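Local coordinates for squalene synthase HpnC (Alicyclobacillus acidocaldarius subsp. acidocaldarius, PDB 4HD1), which probably acts as a squalene/phytoene synthase-type transferase, joining isoprenoid diphosphate units head to head on the route to squalene, at residues D55-E60 and M66-A71; Y48-G53 and E104-L109; R187-Q192 and V217-A222. All blocks are in the same frame, centred on the assembly; numbering follows the deposited sequence. Where two conformers were deposited one is given.

Interaction 1 of 3, residues D55-E60 and M66-A71; sequences DDLGDE and MAALDA
An apolar contact of three side chains joins Leu-57, in the turn that follows helix 41-56, to Ala-68 and Leu-69 near the start of helix 65-81, across a short connection. Leu-57 is the single contributor from its side, and both methyls at its tip take part. CD2 meets the methyl of Ala-68, with CB 3.8 Å from Leu-57 CD2. Leu-57 CD1 lies 3.9 Å from Leu-69 CD2 and also stays near Ala-68. That same Leu-69 CD2 approaches the root of the chain as well, 4.1 Å from Leu-57 CB, as expected of two leucines running past each other in opposite senses. In Leu-57 CG stands anti to the carbonyl carbon (chi1 -57°), which carries the branch across to Ala-68 and Leu-69. The closest backbone approach is 7.2 Å, between Leu-57 CA and Leu-69 CA; Ala-68 contributes a single methyl. No hydrogen bond crosses the contact, and the segments bury 140 Å² in sum.

The run Asp-55, Asp-56, Leu-57, Gly-58, Asp-59 is consistent with the first aspartate-rich motif of the squalene/phytoene synthases, whose acidic residues in relatives hold diphosphate through magnesium ions; Leu-57 is the apolar residue of this run and turns its side chain toward helix 65-81. Phe-61, in the connecting loop, lies against Ala-68. Helix 104-118 completes the setting: its Asn-113 and Gln-117 touch Leu-69, Asn-113 ND2 gives a weak hydrogen bond to Leu-57 O, and Arg-114 forms a salt bridge with Asp-70.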
# COMPACT_ATOMS: atom_id res chain seq x y z
N ASP A 55 -9.29 -4.59 -2.76
CA ASP A 55 -10.01 -3.34 -2.51
C ASP A 55 -11.52 -3.49 -2.69
O ASP A 55 -12.29 -3.05 -1.84
CB ASP A 55 -9.49 -2.21 -3.40
CG ASP A 55 -8.12 -1.69 -2.97
OD1 ASP A 55 -7.62 -2.09 -1.90
OD2 ASP A 55 -7.55 -0.85 -3.71
N ASP A 56 -11.92 -4.10 -3.80
CA ASP A 56 -13.34 -4.29 -4.14
C ASP A 56 -14.13 -5.08 -3.09
O ASP A 56 -15.36 -4.95 -3.00
CB ASP A 56 -13.49 -4.96 -5.51
CG ASP A 56 -13.21 -4.00 -6.65
OD1 ASP A 56 -12.92 -2.81 -6.40
OD2 ASP A 56 -13.29 -4.44 -7.82
N LEU A 57 -13.43 -5.88 -2.30
CA LEU A 57 -14.05 -6.62 -1.21
C LEU A 57 -13.93 -5.84 0.12
O LEU A 57 -13.75 -6.43 1.18
CB LEU A 57 -13.45 -8.03 -1.11
CG LEU A 57 -13.52 -8.91 -2.38
CD1 LEU A 57 -12.72 -10.20 -2.19
CD2 LEU A 57 -14.98 -9.24 -2.78
N GLY A 58 -14.03 -4.52 0.02
CA GLY A 58 -13.90 -3.62 1.17
C GLY A 58 -15.24 -3.20 1.74
O GLY A 58 -16.13 -4.03 1.96
N ASP A 59 -15.38 -1.90 1.99
CA ASP A 59 -16.58 -1.32 2.62
C ASP A 59 -17.84 -1.39 1.76
O ASP A 59 -18.94 -1.57 2.28
CB ASP A 59 -16.32 0.13 3.04
CG ASP A 59 -15.45 0.25 4.28
OD1 ASP A 59 -15.33 -0.74 5.04
OD2 ASP A 59 -14.89 1.34 4.51
N GLU A 60 -17.67 -1.25 0.44
CA GLU A 60 -18.80 -1.18 -0.49
C GLU A 60 -19.22 -2.55 -1.06
O GLU A 60 -20.20 -2.63 -1.82
CB GLU A 60 -18.48 -0.20 -1.63
CG GLU A 60 -18.19 1.22 -1.16
CD GLU A 60 -17.37 2.01 -2.16
OE1 GLU A 60 -16.66 1.40 -2.99
OE2 GLU A 60 -17.44 3.26 -2.12
N MSE A 66 -15.58 -12.06 4.65
CA MSE A 66 -14.68 -13.13 5.05
C MSE A 66 -14.70 -14.30 4.08
O MSE A 66 -13.64 -14.82 3.71
CB MSE A 66 -15.01 -13.60 6.47
CG MSE A 66 -14.64 -12.58 7.53
SE MSE A 66 -12.76 -12.11 7.42
CE MSE A 66 -12.02 -13.86 7.90
N ALA A 67 -15.90 -14.70 3.65
CA ALA A 67 -16.06 -15.80 2.70
C ALA A 67 -15.52 -15.42 1.31
O ALA A 67 -14.87 -16.24 0.66
CB ALA A 67 -17.51 -16.23 2.61
N ALA A 68 -15.79 -14.19 0.89
CA ALA A 68 -15.28 -13.65 -0.37
C ALA A 68 -13.75 -13.62 -0.38
O ALA A 68 -13.12 -14.03 -1.36
CB ALA A 68 -15.85 -12.26 -0.63
N LEU A 69 -13.17 -13.14 0.72
CA LEU A 69 -11.72 -13.07 0.88
C LEU A 69 -11.09 -14.45 0.92
O LEU A 69 -10.00 -14.65 0.37
CB LEU A 69 -11.34 -12.28 2.13
CG LEU A 69 -11.52 -10.76 2.12
CD1 LEU A 69 -11.26 -10.23 3.52
CD2 LEU A 69 -10.61 -10.08 1.11
N ASP A 70 -11.77 -15.39 1.58
CA ASP A 70 -11.34 -16.79 1.61
C ASP A 70 -11.31 -17.40 0.21
O ASP A 70 -10.37 -18.12 -0.14
CB ASP A 70 -12.25 -17.63 2.52
CG ASP A 70 -12.00 -17.39 4.00
OD1 ASP A 70 -11.23 -16.46 4.36
OD2 ASP A 70 -12.59 -18.13 4.82
N ALA A 71 -12.33 -17.10 -0.59
CA ALA A 71 -12.39 -17.57 -1.97
C ALA A 71 -11.30 -16.90 -2.80
O ALA A 71 -10.71 -17.53 -3.69
CB ALA A 71 -13.76 -17.30 -2.57

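Interaction 2 of 3, residues Y48-G53 and E104-L109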
# COMPACT_ATOMS: atom_id res chain seq x y z
N TYR A 48 -1.16 -5.06 -9.51
CA TYR A 48 -2.15 -4.05 -9.18
C TYR A 48 -3.59 -4.50 -9.38
O TYR A 48 -4.45 -4.16 -8.56
CB TYR A 48 -1.84 -2.72 -9.88
CG TYR A 48 -0.84 -1.90 -9.08
CD1 TYR A 48 -1.27 -0.99 -8.12
CD2 TYR A 48 0.53 -2.07 -9.26
CE1 TYR A 48 -0.36 -0.25 -7.38
CE2 TYR A 48 1.45 -1.33 -8.52
CZ TYR A 48 1.00 -0.42 -7.59
OH TYR A 48 1.89 0.32 -6.85
N ALA A 49 -3.86 -5.29 -10.43
CA ALA A 49 -5.18 -5.90 -10.58
C ALA A 49 -5.49 -6.78 -9.38
O ALA A 49 -6.60 -6.75 -8.86
CB ALA A 49 -5.30 -6.70 -11.88
N PHE A 50 -4.51 -7.54 -8.90
CA PHE A 50 -4.69 -8.32 -7.68
C PHE A 50 -5.10 -7.43 -6.48
O PHE A 50 -6.02 -7.78 -5.74
CB PHE A 50 -3.45 -9.15 -7.34
CG PHE A 50 -3.50 -9.77 -5.97
CD1 PHE A 50 -4.07 -11.03 -5.78
CD2 PHE A 50 -3.01 -9.08 -4.86
CE1 PHE A 50 -4.14 -11.60 -4.51
CE2 PHE A 50 -3.08 -9.64 -3.59
CZ PHE A 50 -3.64 -10.90 -3.42
N CYS A 51 -4.42 -6.30 -6.29
CA CYS A 51 -4.74 -5.37 -5.20
C CYS A 51 -6.13 -4.75 -5.36
O CYS A 51 -6.84 -4.57 -4.38
CB CYS A 51 -3.69 -4.27 -5.07
SG CYS A 51 -2.02 -4.86 -4.70
N ARG A 52 -6.49 -4.41 -6.60
CA ARG A 52 -7.83 -3.92 -6.90
C ARG A 52 -8.89 -4.93 -6.43
O ARG A 52 -9.91 -4.55 -5.86
CB ARG A 52 -8.00 -3.64 -8.40
CG ARG A 52 -9.39 -3.17 -8.80
CD ARG A 52 -9.81 -3.68 -10.17
NE ARG A 52 -11.26 -3.58 -10.36
CZ ARG A 52 -11.86 -2.65 -11.11
NH1 ARG A 52 -11.15 -1.74 -11.77
NH2 ARG A 52 -13.19 -2.65 -11.21
N GLY A 53 -8.62 -6.21 -6.67
CA GLY A 53 -9.51 -7.29 -6.26
C GLY A 53 -9.74 -7.31 -4.76
O GLY A 53 -10.86 -7.52 -4.30
N GLU A 104 3.82 -14.84 0.61
CA GLU A 104 3.49 -14.08 1.82
C GLU A 104 2.93 -12.66 1.58
O GLU A 104 1.94 -12.29 2.21
CB GLU A 104 4.68 -14.04 2.80
CG GLU A 104 4.33 -13.47 4.16
CD GLU A 104 5.55 -13.23 5.05
OE1 GLU A 104 6.58 -12.73 4.55
OE2 GLU A 104 5.46 -13.52 6.26
N PRO A 105 3.55 -11.87 0.68
CA PRO A 105 3.00 -10.52 0.51
C PRO A 105 1.56 -10.49 -0.01
O PRO A 105 0.78 -9.63 0.40
CB PRO A 105 3.94 -9.88 -0.51
CG PRO A 105 5.22 -10.64 -0.36
CD PRO A 105 4.81 -12.05 -0.06
N PHE A 106 1.22 -11.42 -0.90
CA PHE A 106 -0.15 -11.53 -1.41
C PHE A 106 -1.13 -11.88 -0.30
O PHE A 106 -2.18 -11.23 -0.17
CB PHE A 106 -0.23 -12.55 -2.54
CG PHE A 106 0.49 -12.15 -3.78
CD1 PHE A 106 -0.09 -11.28 -4.70
CD2 PHE A 106 1.77 -12.63 -4.05
CE1 PHE A 106 0.58 -10.90 -5.85
CE2 PHE A 106 2.44 -12.27 -5.20
CZ PHE A 106 1.85 -11.39 -6.10
N LEU A 107 -0.78 -12.88 0.51
CA LEU A 107 -1.58 -13.28 1.68
C LEU A 107 -1.71 -12.15 2.71
O LEU A 107 -2.70 -12.08 3.42
CB LEU A 107 -0.99 -14.53 2.35
CG LEU A 107 -0.98 -15.85 1.59
CD1 LEU A 107 -0.10 -16.86 2.32
CD2 LEU A 107 -2.38 -16.41 1.39
N ARG A 108 -0.71 -11.28 2.79
CA ARG A 108 -0.75 -10.17 3.74
C ARG A 108 -1.69 -9.06 3.29
O ARG A 108 -2.37 -8.44 4.11
CB ARG A 108 0.64 -9.64 4.04
CG ARG A 108 1.38 -10.54 5.00
CD ARG A 108 2.74 -9.99 5.37
NE ARG A 108 3.27 -10.72 6.52
CZ ARG A 108 4.48 -10.55 7.04
NH1 ARG A 108 5.32 -9.67 6.50
NH2 ARG A 108 4.86 -11.27 8.08
N LEU A 109 -1.73 -8.82 1.99
CA LEU A 109 -2.65 -7.84 1.42
C LEU A 109 -4.10 -8.26 1.61
O LEU A 109 -4.97 -7.41 1.82
CB LEU A 109 -2.35 -7.62 -0.06
CG LEU A 109 -1.11 -6.77 -0.30
CD1 LEU A 109 -0.60 -6.98 -1.72
CD2 LEU A 109 -1.39 -5.30 -0.01
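Phe-50 receives the edge of Phe-106 on one face in a T-shaped (edge-to-face) stack. The ring centroids are 5.0 Å apart and the planes stand at 88°, so the pair is almost exactly perpendicular. The atom presented is Phe-106 CD1, which sits over the centre of the Phe-50 ring and comes to 3.6 Å from Phe-50 CE2. Its distances to all the other ring carbons of Phe-50 are similar, which is the evidence that the edge points at the middle of the face and not at its rim. Leu-109 takes a different side of the same ring: its CD1 lies at the edge, near the ring plane, 4.1 Å from Phe-50 CE2. The same methyl also reaches Cys-51 SG at 3.9 Å, so one branch of Leu-109 bridges two neighbours on the facing helix. The rim of the Phe-50 ring also abuts the backbone of helix 104-118, a plain contact with Phe-50 CZ 3.6 Å from Phe-106 O.

Phe-50 reaches toward helix 104-118 because its CG lies opposite the backbone N (chi1 170°); the axes of segments 48-53 and 104-109 approach to 10.8 Å and run roughly parallel at 28°. Replacing it by an alanine would probably leave the Phe-106 edge without the face it points into and open a gap beside Leu-109.

Other helices close round this buried pair. Tyr-72 of helix 65-81 meets the Phe-50 ring and hydrogen-bonds Phe-50 O through its hydroxyl, while Leu-76 touches both phenylalanines. Leu-92 of helix 87-99 does likewise, and from helix 137-146 Leu-142 packs on Phe-106 and Pro-138 on Leu-109, placing the contact inside an all-helical bundle.

Interaction 3 of 3, residues R187-Q192 and V217-A222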
# COMPACT_ATOMS: atom_id res chain seq x y z
N ARG A 187 -4.23 6.03 20.06
CA ARG A 187 -4.88 6.52 21.28
C ARG A 187 -3.87 7.03 22.32
O ARG A 187 -4.09 8.06 22.95
CB ARG A 187 -5.78 5.43 21.89
CG ARG A 187 -7.03 5.95 22.59
CD ARG A 187 -7.76 4.86 23.38
NE ARG A 187 -8.99 4.40 22.73
CZ ARG A 187 -9.01 3.53 21.72
NH1 ARG A 187 -7.88 3.03 21.24
NH2 ARG A 187 -10.17 3.16 21.19
N ALA A 188 -2.76 6.30 22.48
CA ALA A 188 -1.71 6.64 23.44
C ALA A 188 -0.93 7.90 23.05
O ALA A 188 -0.52 8.67 23.92
CB ALA A 188 -0.76 5.47 23.64
N ASP A 189 -0.74 8.11 21.75
CA ASP A 189 -0.04 9.30 21.26
C ASP A 189 -0.88 10.57 21.42
O ASP A 189 -0.33 11.66 21.56
CB ASP A 189 0.39 9.13 19.79
CG ASP A 189 1.34 7.96 19.59
OD1 ASP A 189 1.83 7.39 20.58
OD2 ASP A 189 1.58 7.60 18.42
N LEU A 190 -2.20 10.42 21.41
CA LEU A 190 -3.10 11.53 21.70
C LEU A 190 -3.10 11.84 23.19
O LEU A 190 -3.04 13.01 23.58
CB LEU A 190 -4.52 11.24 21.22
CG LEU A 190 -4.77 11.48 19.73
CD1 LEU A 190 -6.05 10.80 19.28
CD2 LEU A 190 -4.79 12.97 19.41
N GLU A 191 -3.16 10.79 24.01
CA GLU A 191 -3.16 10.93 25.47
C GLU A 191 -1.83 11.43 26.02
O GLU A 191 -1.81 12.11 27.04
CB GLU A 191 -3.55 9.61 26.14
CG GLU A 191 -5.02 9.26 25.97
CD GLU A 191 -5.33 7.82 26.34
OE1 GLU A 191 -4.42 6.96 26.24
OE2 GLU A 191 -6.49 7.55 26.72
N GLN A 192 -0.74 11.11 25.33
CA GLN A 192 0.59 11.58 25.71
C GLN A 192 0.63 13.11 25.76
O GLN A 192 1.36 13.68 26.56
CB GLN A 192 1.65 11.07 24.74
CG GLN A 192 3.08 11.30 25.21
CD GLN A 192 4.02 11.60 24.06
OE1 GLN A 192 4.07 10.88 23.07
NE2 GLN A 192 4.79 12.67 24.21
N VAL A 217 4.13 12.85 12.10
CA VAL A 217 4.87 13.43 10.99
C VAL A 217 6.37 13.17 11.13
O VAL A 217 7.01 12.72 10.18
CB VAL A 217 4.56 14.94 10.84
CG1 VAL A 217 5.50 15.60 9.83
CG2 VAL A 217 3.11 15.15 10.44
N ASP A 218 6.91 13.42 12.32
CA ASP A 218 8.32 13.17 12.63
C ASP A 218 8.69 11.70 12.45
O ASP A 218 9.74 11.38 11.90
CB ASP A 218 8.67 13.60 14.06
CG ASP A 218 8.56 15.11 14.28
OD1 ASP A 218 8.22 15.85 13.33
OD2 ASP A 218 8.82 15.55 15.42
N ARG A 219 7.83 10.80 12.94
CA ARG A 219 8.05 9.36 12.83
C ARG A 219 8.15 8.93 11.36
O ARG A 219 9.02 8.13 11.00
CB ARG A 219 6.91 8.59 13.50
CG ARG A 219 6.96 8.55 15.01
CD ARG A 219 5.97 7.52 15.52
NE ARG A 219 6.04 7.31 16.97
CZ ARG A 219 5.05 7.56 17.82
NH1 ARG A 219 3.89 8.03 17.38
NH2 ARG A 219 5.22 7.34 19.11
N ALA A 220 7.25 9.49 10.54
CA ALA A 220 7.18 9.18 9.12
C ALA A 220 8.38 9.77 8.37
O ALA A 220 8.94 9.12 7.48
CB ALA A 220 5.86 9.68 8.52
N GLN A 221 8.77 10.98 8.74
CA GLN A 221 9.96 11.61 8.17
C GLN A 221 11.22 10.77 8.45
O GLN A 221 12.05 10.58 7.56
CB GLN A 221 10.12 13.04 8.67
CG GLN A 221 11.21 13.84 7.96
CD GLN A 221 10.95 14.01 6.47
OE1 GLN A 221 9.99 14.67 6.06
NE2 GLN A 221 11.82 13.41 5.66
N ALA A 222 11.33 10.25 9.67
CA ALA A 222 12.45 9.38 10.05
C ALA A 222 12.43 8.09 9.24
O ALA A 222 13.49 7.58 8.86
CB ALA A 222 12.41 9.08 11.54
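Arg-219 NH1 is gripped by two carboxylates, that of Asp-189 across the contact and that of Glu-216 one turn back on its own helix. The bond to Asp-189 is short, 2.6 Å from NH1 to OD2, but not straight, with an N-H...O angle of 139°. The donor comes down on Asp-189 OD2 from above the carboxylate plane, 55° out of it. Carboxylate and guanidinium planes are themselves turned 32° apart. Arg-219 NH2 stays 3.7 Å from Asp-189 OD1, too long for a second bond. The salt bridge therefore runs from one nitrogen to one oxygen and is not a bidentate pairing.

Reach explains why the backbones can remain distant. The nearest CA atoms, of Asp-189 and Arg-219, are 11.7 Å apart, and the Arg-219 chain is extended from CG to NE to cover about half of that distance, while Asp-189 comes from the opposite direction. Only 83 Å² is buried between the segments, so charge, more than packing, makes this contact. Asp-189 OD2 and a Glu-216 oxygen lie close to each other, and the arginine bonded to both residues probably offsets the repulsion of the two acids. Trp-125 adds a cation-pi contact to Arg-219.

Asp-189 also packs on Cys-212 and Leu-215 of helix 207-227, the same helix that carries Arg-219. The arrangement is a side-chain salt bridge linking the short helix 187-191 to the long helix 207-227, a peripheral tie in a chain whose helical build is consistent with the all-alpha isoprenoid synthase fold.

In the fold
Interaction 2 uses helix 41-56 and interaction 1 the turn that follows it, their centres 12 Å apart; interaction 3 stands away, about 17 Å by nearest atoms from the first and 18 Å from the second. Interaction 2 is the buried one, all four of its touching residues being enclosed, and its chemistry is aromatic and aliphatic. Interaction 1, farther from the chain centre and only partly buried, keeps apolar chemistry but reduces it to three small or branched side chains beside an acidic motif. Interaction 3, its centre about 20 Å from the centre of the chain, replaces packing with charge across widely spaced backbones. Helix 104-118 links the first two as well, supplying one wall of interaction 2 and neighbours to interaction 1.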